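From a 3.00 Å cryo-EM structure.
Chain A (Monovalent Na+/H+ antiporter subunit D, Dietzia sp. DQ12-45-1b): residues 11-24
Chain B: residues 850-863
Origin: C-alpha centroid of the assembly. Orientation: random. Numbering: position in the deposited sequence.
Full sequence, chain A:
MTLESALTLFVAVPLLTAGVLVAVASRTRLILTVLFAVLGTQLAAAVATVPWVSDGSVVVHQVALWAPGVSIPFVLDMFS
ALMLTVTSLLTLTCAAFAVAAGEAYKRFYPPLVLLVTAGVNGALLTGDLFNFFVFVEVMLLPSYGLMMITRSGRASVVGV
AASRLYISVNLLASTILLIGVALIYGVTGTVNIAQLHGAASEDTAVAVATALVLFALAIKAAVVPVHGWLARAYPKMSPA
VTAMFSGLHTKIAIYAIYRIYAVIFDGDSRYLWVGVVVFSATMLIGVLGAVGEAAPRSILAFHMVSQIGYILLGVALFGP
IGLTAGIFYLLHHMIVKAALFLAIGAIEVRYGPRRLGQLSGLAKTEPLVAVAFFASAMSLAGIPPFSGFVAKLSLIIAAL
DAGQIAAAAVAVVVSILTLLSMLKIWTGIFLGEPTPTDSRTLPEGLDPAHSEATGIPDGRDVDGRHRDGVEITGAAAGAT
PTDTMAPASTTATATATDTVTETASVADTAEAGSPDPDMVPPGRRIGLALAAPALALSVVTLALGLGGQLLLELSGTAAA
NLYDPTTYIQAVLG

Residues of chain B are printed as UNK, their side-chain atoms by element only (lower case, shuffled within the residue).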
ATOM      1  N   VAL A  11       6.487 -19.355  10.072  1.00 68.75           N
ATOM      2  CA  VAL A  11       6.160 -19.536   8.667  1.00 68.75           C
ATOM      3  C   VAL A  11       5.643 -20.938   8.370  1.00 68.75           C
ATOM      4  O   VAL A  11       4.893 -21.109   7.397  1.00 68.75           O
ATOM      5  CB  VAL A  11       7.376 -19.214   7.774  1.00 68.75           C
ATOM      6  CG1 VAL A  11       6.977 -19.149   6.309  1.00 68.75           C
ATOM      7  CG2 VAL A  11       8.020 -17.913   8.212  1.00 68.75           C
ATOM      8  N   ALA A  12       5.987 -21.936   9.184  1.00 70.13           N
ATOM      9  CA  ALA A  12       5.575 -23.302   8.898  1.00 70.13           C
ATOM     10  C   ALA A  12       4.164 -23.600   9.384  1.00 70.13           C
ATOM     11  O   ALA A  12       3.455 -24.390   8.754  1.00 70.13           O
ATOM     12  CB  ALA A  12       6.556 -24.288   9.530  1.00 70.13           C
ATOM     13  N   VAL A  13       3.739 -22.994  10.487  1.00 70.10           N
ATOM     14  CA  VAL A  13       2.421 -23.275  11.054  1.00 70.10           C
ATOM     15  C   VAL A  13       1.331 -22.675  10.170  1.00 70.10           C
ATOM     16  O   VAL A  13       0.359 -23.378   9.856  1.00 70.10           O
ATOM     17  CB  VAL A  13       2.316 -22.778  12.506  1.00 70.10           C
ATOM     18  CG1 VAL A  13       0.864 -22.598  12.904  1.00 70.10           C
ATOM     19  CG2 VAL A  13       3.005 -23.749  13.442  1.00 70.10           C
ATOM     20  N   PRO A  14       1.418 -21.396   9.742  1.00 68.32           N
ATOM     21  CA  PRO A  14       0.420 -20.895   8.788  1.00 68.32           C
ATOM     22  C   PRO A  14       0.406 -21.675   7.483  1.00 68.32           C
ATOM     23  O   PRO A  14      -0.636 -22.219   7.099  1.00 68.32           O
ATOM     24  CB  PRO A  14       0.852 -19.442   8.568  1.00 68.32           C
ATOM     25  CG  PRO A  14       1.511 -19.072   9.829  1.00 68.32           C
ATOM     26  CD  PRO A  14       2.276 -20.298  10.223  1.00 68.32           C
ATOM     27  N   LEU A  15       1.560 -21.751   6.809  1.00 69.24           N
ATOM     28  CA  LEU A  15       1.641 -22.426   5.516  1.00 69.24           C
ATOM     29  C   LEU A  15       1.079 -23.838   5.573  1.00 69.24           C
ATOM     30  O   LEU A  15       0.529 -24.329   4.579  1.00 69.24           O
ATOM     31  CB  LEU A  15       3.087 -22.471   5.031  1.00 69.24           C
ATOM     32  CG  LEU A  15       3.662 -21.180   4.454  1.00 69.24           C
ATOM     33  CD1 LEU A  15       4.991 -21.450   3.777  1.00 69.24           C
ATOM     34  CD2 LEU A  15       2.684 -20.552   3.487  1.00 69.24           C
ATOM     35  N   LEU A  16       1.206 -24.510   6.716  1.00 67.72           N
ATOM     36  CA  LEU A  16       0.568 -25.809   6.878  1.00 67.72           C
ATOM     37  C   LEU A  16      -0.939 -25.653   7.012  1.00 67.72           C
ATOM     38  O   LEU A  16      -1.705 -26.182   6.199  1.00 67.72           O
ATOM     39  CB  LEU A  16       1.145 -26.532   8.096  1.00 67.72           C
ATOM     40  CG  LEU A  16       0.420 -27.805   8.528  1.00 67.72           C
ATOM     41  CD1 LEU A  16       0.458 -28.842   7.425  1.00 67.72           C
ATOM     42  CD2 LEU A  16       1.023 -28.357   9.806  1.00 67.72           C
ATOM     43  N   THR A  17      -1.382 -24.898   8.021  1.00 68.38           N
ATOM     44  CA  THR A  17      -2.811 -24.812   8.300  1.00 68.38           C
ATOM     45  C   THR A  17      -3.562 -24.192   7.133  1.00 68.38           C
ATOM     46  O   THR A  17      -4.674 -24.622   6.807  1.00 68.38           O
ATOM     47  CB  THR A  17      -3.055 -24.015   9.578  1.00 68.38           C
ATOM     48  OG1 THR A  17      -2.415 -22.740   9.476  1.00 68.38           O
ATOM     49  CG2 THR A  17      -2.500 -24.762  10.778  1.00 68.38           C
ATOM     50  N   ALA A  18      -2.967 -23.192   6.479  1.00 67.66           N
ATOM     51  CA  ALA A  18      -3.550 -22.672   5.248  1.00 67.66           C
ATOM     52  C   ALA A  18      -3.757 -23.796   4.244  1.00 67.66           C
ATOM     53  O   ALA A  18      -4.867 -24.003   3.745  1.00 67.66           O
ATOM     54  CB  ALA A  18      -2.661 -21.577   4.663  1.00 67.66           C
ATOM     55  N   GLY A  19      -2.698 -24.563   3.973  1.00 69.72           N
ATOM     56  CA  GLY A  19      -2.829 -25.710   3.093  1.00 69.72           C
ATOM     57  C   GLY A  19      -3.873 -26.701   3.564  1.00 69.72           C
ATOM     58  O   GLY A  19      -4.441 -27.438   2.757  1.00 69.72           O
ATOM     59  N   VAL A  20      -4.141 -26.736   4.869  1.00 69.02           N
ATOM     60  CA  VAL A  20      -5.222 -27.570   5.379  1.00 69.02           C
ATOM     61  C   VAL A  20      -6.569 -26.911   5.121  1.00 69.02           C
ATOM     62  O   VAL A  20      -7.508 -27.553   4.639  1.00 69.02           O
ATOM     63  CB  VAL A  20      -5.014 -27.860   6.877  1.00 69.02           C
ATOM     64  CG1 VAL A  20      -6.254 -28.499   7.466  1.00 69.02           C
ATOM     65  CG2 VAL A  20      -3.806 -28.756   7.080  1.00 69.02           C
ATOM     66  N   LEU A  21      -6.678 -25.612   5.411  1.00 68.63           N
ATOM     67  CA  LEU A  21      -7.951 -24.922   5.246  1.00 68.63           C
ATOM     68  C   LEU A  21      -8.361 -24.784   3.787  1.00 68.63           C
ATOM     69  O   LEU A  21      -9.495 -24.375   3.516  1.00 68.63           O
ATOM     70  CB  LEU A  21      -7.896 -23.544   5.903  1.00 68.63           C
ATOM     71  CG  LEU A  21      -7.576 -23.522   7.397  1.00 68.63           C
ATOM     72  CD1 LEU A  21      -7.626 -22.107   7.935  1.00 68.63           C
ATOM     73  CD2 LEU A  21      -8.523 -24.423   8.163  1.00 68.63           C
ATOM     74  N   VAL A  22      -7.474 -25.105   2.847  1.00 69.70           N
ATOM     75  CA  VAL A  22      -7.874 -25.181   1.448  1.00 69.70           C
ATOM     76  C   VAL A  22      -8.548 -26.515   1.161  1.00 69.70           C
ATOM     77  O   VAL A  22      -9.514 -26.583   0.397  1.00 69.70           O
ATOM     78  CB  VAL A  22      -6.659 -24.949   0.533  1.00 69.70           C
ATOM     79  CG1 VAL A  22      -7.057 -25.065  -0.919  1.00 69.70           C
ATOM     80  CG2 VAL A  22      -6.049 -23.594   0.797  1.00 69.70           C
ATOM     81  N   ALA A  23      -8.054 -27.594   1.773  1.00 72.24           N
ATOM     82  CA  ALA A  23      -8.656 -28.908   1.566  1.00 72.24           C
ATOM     83  C   ALA A  23     -10.090 -28.934   2.076  1.00 72.24           C
ATOM     84  O   ALA A  23     -11.038 -29.108   1.302  1.00 72.24           O
ATOM     85  CB  ALA A  23      -7.816 -29.982   2.256  1.00 72.24           C
ATOM     86  N   VAL A  24     -10.268 -28.763   3.381  1.00 75.28           N
ATOM     87  CA  VAL A  24     -11.610 -28.671   3.973  1.00 75.28           C
ATOM     88  C   VAL A  24     -11.975 -27.190   3.983  1.00 75.28           C
ATOM     89  O   VAL A  24     -11.784 -26.462   4.957  1.00 75.28           O
ATOM     90  CB  VAL A  24     -11.679 -29.337   5.354  1.00 75.28           C
ATOM     91  CG1 VAL A  24     -11.415 -30.820   5.216  1.00 75.28           C
ATOM     92  CG2 VAL A  24     -10.627 -28.763   6.296  1.00 75.28           C
TER
ATOM     93  N   UNK B 850      -9.080 -29.828  -8.415  1.00 77.17           N
ATOM     94  CA  UNK B 850      -7.761 -29.213  -8.433  1.00 77.17           C
ATOM     95  C   UNK B 850      -7.490 -28.349  -7.214  1.00 77.17           C
ATOM     96  O   UNK B 850      -6.323 -28.159  -6.860  1.00 77.17           O
ATOM     97  c   UNK B 850     -10.772 -27.583 -11.574  1.00 77.17           C
ATOM     98  c   UNK B 850      -9.629 -28.219 -11.152  1.00 77.17           C
ATOM     99  c   UNK B 850      -8.833 -27.674 -10.157  1.00 77.17           C
ATOM    100  o   UNK B 850     -12.275 -25.747 -11.425  1.00 77.17           O
ATOM    101  c   UNK B 850     -10.359 -25.822 -10.017  1.00 77.17           C
ATOM    102  c   UNK B 850      -9.217 -26.467  -9.599  1.00 77.17           C
ATOM    103  c   UNK B 850      -7.580 -28.375  -9.700  1.00 77.17           C
ATOM    104  c   UNK B 850     -11.133 -26.385 -11.005  1.00 77.17           C
ATOM    105  N   UNK B 851      -8.527 -27.818  -6.567  1.00 74.96           N
ATOM    106  CA  UNK B 851      -8.309 -27.087  -5.324  1.00 74.96           C
ATOM    107  C   UNK B 851      -7.802 -28.027  -4.238  1.00 74.96           C
ATOM    108  O   UNK B 851      -6.887 -27.687  -3.478  1.00 74.96           O
ATOM    109  c   UNK B 851      -9.592 -26.348  -4.903  1.00 74.96           C
ATOM    110  c   UNK B 851     -10.757 -27.313  -4.766  1.00 74.96           C
ATOM    111  c   UNK B 851      -9.364 -25.617  -3.604  1.00 74.96           C
ATOM    112  N   UNK B 852      -8.362 -29.238  -4.167  1.00 73.38           N
ATOM    113  CA  UNK B 852      -7.845 -30.228  -3.234  1.00 73.38           C
ATOM    114  C   UNK B 852      -6.441 -30.671  -3.618  1.00 73.38           C
ATOM    115  O   UNK B 852      -5.638 -31.001  -2.743  1.00 73.38           O
ATOM    116  c   UNK B 852      -8.782 -31.431  -3.162  1.00 73.38           C
ATOM    117  N   UNK B 853      -6.118 -30.661  -4.912  1.00 73.89           N
ATOM    118  CA  UNK B 853      -4.768 -31.016  -5.337  1.00 73.89           C
ATOM    119  C   UNK B 853      -3.772 -29.946  -4.903  1.00 73.89           C
ATOM    120  O   UNK B 853      -2.672 -30.258  -4.437  1.00 73.89           O
ATOM    121  c   UNK B 853      -3.321 -31.157  -7.382  1.00 73.89           C
ATOM    122  c   UNK B 853      -4.735 -31.251  -6.858  1.00 73.89           C
ATOM    123  c   UNK B 853      -5.324 -32.608  -7.190  1.00 73.89           C
ATOM    124  N   UNK B 854      -4.145 -28.671  -5.036  1.00 73.31           N
ATOM    125  CA  UNK B 854      -3.297 -27.589  -4.539  1.00 73.31           C
ATOM    126  C   UNK B 854      -3.116 -27.707  -3.033  1.00 73.31           C
ATOM    127  O   UNK B 854      -2.003 -27.551  -2.508  1.00 73.31           O
ATOM    128  c   UNK B 854      -3.897 -26.040  -6.439  1.00 73.31           C
ATOM    129  c   UNK B 854      -3.123 -25.103  -4.256  1.00 73.31           C
ATOM    130  c   UNK B 854      -3.893 -26.222  -4.923  1.00 73.31           C
ATOM    131  c   UNK B 854      -4.738 -24.877  -6.899  1.00 73.31           C
ATOM    132  N   UNK B 855      -4.208 -27.971  -2.315  1.00 72.57           N
ATOM    133  CA  UNK B 855      -4.124 -28.132  -0.868  1.00 72.57           C
ATOM    134  C   UNK B 855      -3.184 -29.270  -0.499  1.00 72.57           C
ATOM    135  O   UNK B 855      -2.345 -29.129   0.395  1.00 72.57           O
ATOM    136  c   UNK B 855      -5.515 -28.372  -0.287  1.00 72.57           C
ATOM    137  N   UNK B 856      -3.304 -30.406  -1.187  1.00 74.05           N
ATOM    138  CA  UNK B 856      -2.455 -31.551  -0.882  1.00 74.05           C
ATOM    139  C   UNK B 856      -1.000 -31.266  -1.218  1.00 74.05           C
ATOM    140  O   UNK B 856      -0.100 -31.686  -0.486  1.00 74.05           O
ATOM    141  c   UNK B 856      -2.947 -32.786  -1.635  1.00 74.05           C
ATOM    142  N   UNK B 857      -0.748 -30.547  -2.311  1.00 73.73           N
ATOM    143  CA  UNK B 857       0.622 -30.195  -2.646  1.00 73.73           C
ATOM    144  C   UNK B 857       1.259 -29.311  -1.593  1.00 73.73           C
ATOM    145  O   UNK B 857       2.380 -29.567  -1.141  1.00 73.73           O
ATOM    146  N   UNK B 858       0.545 -28.263  -1.176  1.00 73.70           N
ATOM    147  CA  UNK B 858       1.089 -27.369  -0.158  1.00 73.70           C
ATOM    148  C   UNK B 858       1.259 -28.106   1.166  1.00 73.70           C
ATOM    149  O   UNK B 858       2.251 -27.910   1.876  1.00 73.70           O
ATOM    150  c   UNK B 858       0.151 -25.350  -1.312  1.00 73.70           C
ATOM    151  c   UNK B 858       0.200 -26.123  -0.007  1.00 73.70           C
ATOM    152  c   UNK B 858       0.713 -25.237   1.114  1.00 73.70           C
ATOM    153  N   UNK B 859       0.308 -28.978   1.508  1.00 72.04           N
ATOM    154  CA  UNK B 859       0.396 -29.727   2.758  1.00 72.04           C
ATOM    155  C   UNK B 859       1.609 -30.642   2.741  1.00 72.04           C
ATOM    156  O   UNK B 859       2.373 -30.703   3.708  1.00 72.04           O
ATOM    157  c   UNK B 859      -3.304 -30.314   3.759  1.00 72.04           C
ATOM    158  c   UNK B 859      -0.646 -31.672   3.958  1.00 72.04           C
ATOM    159  c   UNK B 859      -0.898 -30.521   3.002  1.00 72.04           C
ATOM    160  c   UNK B 859      -1.989 -29.609   3.553  1.00 72.04           C
ATOM    161  N   UNK B 860       1.802 -31.372   1.641  1.00 73.22           N
ATOM    162  CA  UNK B 860       2.934 -32.285   1.542  1.00 73.22           C
ATOM    163  C   UNK B 860       4.242 -31.514   1.612  1.00 73.22           C
ATOM    164  O   UNK B 860       5.185 -31.927   2.296  1.00 73.22           O
ATOM    165  c   UNK B 860       2.835 -33.120   0.254  1.00 73.22           C
ATOM    166  c   UNK B 860       1.754 -34.189   0.400  1.00 73.22           C
ATOM    167  c   UNK B 860       1.546 -35.013  -0.843  1.00 73.22           C
ATOM    168  c   UNK B 860       4.165 -33.763  -0.068  1.00 73.22           C
ATOM    169  N   UNK B 861       4.320 -30.376   0.918  1.00 73.91           N
ATOM    170  CA  UNK B 861       5.528 -29.571   0.981  1.00 73.91           C
ATOM    171  C   UNK B 861       5.847 -29.104   2.388  1.00 73.91           C
ATOM    172  O   UNK B 861       6.951 -29.328   2.894  1.00 73.91           O
ATOM    173  N   UNK B 862       4.879 -28.464   3.048  1.00 73.00           N
ATOM    174  CA  UNK B 862       5.128 -27.947   4.388  1.00 73.00           C
ATOM    175  C   UNK B 862       5.373 -29.073   5.386  1.00 73.00           C
ATOM    176  O   UNK B 862       6.118 -28.891   6.351  1.00 73.00           O
ATOM    177  c   UNK B 862       3.722 -25.969   3.803  1.00 73.00           C
ATOM    178  c   UNK B 862       4.293 -26.394   6.168  1.00 73.00           C
ATOM    179  c   UNK B 862       3.969 -27.042   4.839  1.00 73.00           C
ATOM    180  N   UNK B 863       4.797 -30.257   5.173  1.00 74.05           N
ATOM    181  CA  UNK B 863       5.018 -31.355   6.108  1.00 74.05           C
ATOM    182  C   UNK B 863       6.418 -31.928   5.935  1.00 74.05           C
ATOM    183  O   UNK B 863       7.162 -32.085   6.909  1.00 74.05           O
ATOM    184  c   UNK B 863       2.657 -32.004   6.622  1.00 74.05           C
ATOM    185  c   UNK B 863       3.938 -32.436   5.939  1.00 74.05           C
ATOM    186  c   UNK B 863       4.422 -33.750   6.520  1.00 74.05           C
TER

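Position 850 carries one carbon followed by a six-carbon ring bearing a single oxygen, a phenol that touches nothing in residues 11-24 of chain A; it is Tyr B850, and its OH is hydrogen-bonded elsewhere in the structure. Position 851 has three side-chain carbons, one carrying the other two, and one of the two terminal carbons lies against Val A22 CG1; this is valine. The methyl of Val B851 concerned, CG2, is 3.6 Å from CG1 of Val A22. At 852 a single carbon identifies alanine; the CA of Ala B852 is 5.0 Å from the CA of Ala A23, yet its CB makes no close contact. Position 853 again shows one carbon carrying two, hence Val B853, out of reach of the chain A stretch.

Position 854 has four carbons, forked at the first, with one arm two carbons long. That branching at CB gives isoleucine rather than leucine, and Ile B854 makes no close contact with the facing stretch. Position 855 has one carbon, directed toward the chain A stretch: its CB is 3.4 Å from Gly A19 O, 3.4 Å from Ala A23 N and 3.7 Å from Val A22 CB. This is Ala B855, whose CA lies 4.8 Å from the CA of Gly A19. The lone carbon at 856 points away, giving Ala B856, and 857, with no side-chain atoms, is Gly B857.

At 858 one carbon carries two others, the CA-to-CB bond points toward the chain A stretch, and a terminal carbon rests near Leu A15 O; the three-carbon fork makes it Val B858. Its CG1 is 3.6 Å from Leu A15 O and 4.1 Å from Gly A19 CA. Position 859 repeats the four-carbon fork, the tip of its long arm lying against Gly A19 O and Val A20 CG2; it is Ile B859. Its CA-to-CB bond runs sideways, but with chi1 m and chi2 t the end comes nearer, placing CD1 3.3 Å from Gly A19 O and 3.7 Å from Val A20 CG2. Position 860 has the same fork, and its CA-to-CB bond points away; it is Ile B860. No side-chain atom exists at 861, so it is Gly B861.

Position 862 has one carbon, directed toward the chain A stretch, carrying two that reach Ala A12, Leu A15 and Leu A16; it is Val B862. CG1 approaches Ala A12 O at 3.4 Å and Leu A16 CB at 3.7 Å, while CG2 lies 3.8 Å from Leu A15 CB. The last position, 863, has the same three-carbon pattern, one end meeting Leu A16; in Val B863, CG2 is 3.9 Å from Leu A16 CD1.

The two helices run nearly antiparallel, at 158°. No hydrogen bond crosses between them; the 529 Å² buried comes from van der Waals packing, seven apolar side-chain pairs plus chain B methyls resting against chain A backbone. Gly A19 permits the close approach: an ideal CB there would sit 3.1 Å from Val B858 CG1, which is tight.

Chain B 850-863: YVAVIAAGVIIGVV
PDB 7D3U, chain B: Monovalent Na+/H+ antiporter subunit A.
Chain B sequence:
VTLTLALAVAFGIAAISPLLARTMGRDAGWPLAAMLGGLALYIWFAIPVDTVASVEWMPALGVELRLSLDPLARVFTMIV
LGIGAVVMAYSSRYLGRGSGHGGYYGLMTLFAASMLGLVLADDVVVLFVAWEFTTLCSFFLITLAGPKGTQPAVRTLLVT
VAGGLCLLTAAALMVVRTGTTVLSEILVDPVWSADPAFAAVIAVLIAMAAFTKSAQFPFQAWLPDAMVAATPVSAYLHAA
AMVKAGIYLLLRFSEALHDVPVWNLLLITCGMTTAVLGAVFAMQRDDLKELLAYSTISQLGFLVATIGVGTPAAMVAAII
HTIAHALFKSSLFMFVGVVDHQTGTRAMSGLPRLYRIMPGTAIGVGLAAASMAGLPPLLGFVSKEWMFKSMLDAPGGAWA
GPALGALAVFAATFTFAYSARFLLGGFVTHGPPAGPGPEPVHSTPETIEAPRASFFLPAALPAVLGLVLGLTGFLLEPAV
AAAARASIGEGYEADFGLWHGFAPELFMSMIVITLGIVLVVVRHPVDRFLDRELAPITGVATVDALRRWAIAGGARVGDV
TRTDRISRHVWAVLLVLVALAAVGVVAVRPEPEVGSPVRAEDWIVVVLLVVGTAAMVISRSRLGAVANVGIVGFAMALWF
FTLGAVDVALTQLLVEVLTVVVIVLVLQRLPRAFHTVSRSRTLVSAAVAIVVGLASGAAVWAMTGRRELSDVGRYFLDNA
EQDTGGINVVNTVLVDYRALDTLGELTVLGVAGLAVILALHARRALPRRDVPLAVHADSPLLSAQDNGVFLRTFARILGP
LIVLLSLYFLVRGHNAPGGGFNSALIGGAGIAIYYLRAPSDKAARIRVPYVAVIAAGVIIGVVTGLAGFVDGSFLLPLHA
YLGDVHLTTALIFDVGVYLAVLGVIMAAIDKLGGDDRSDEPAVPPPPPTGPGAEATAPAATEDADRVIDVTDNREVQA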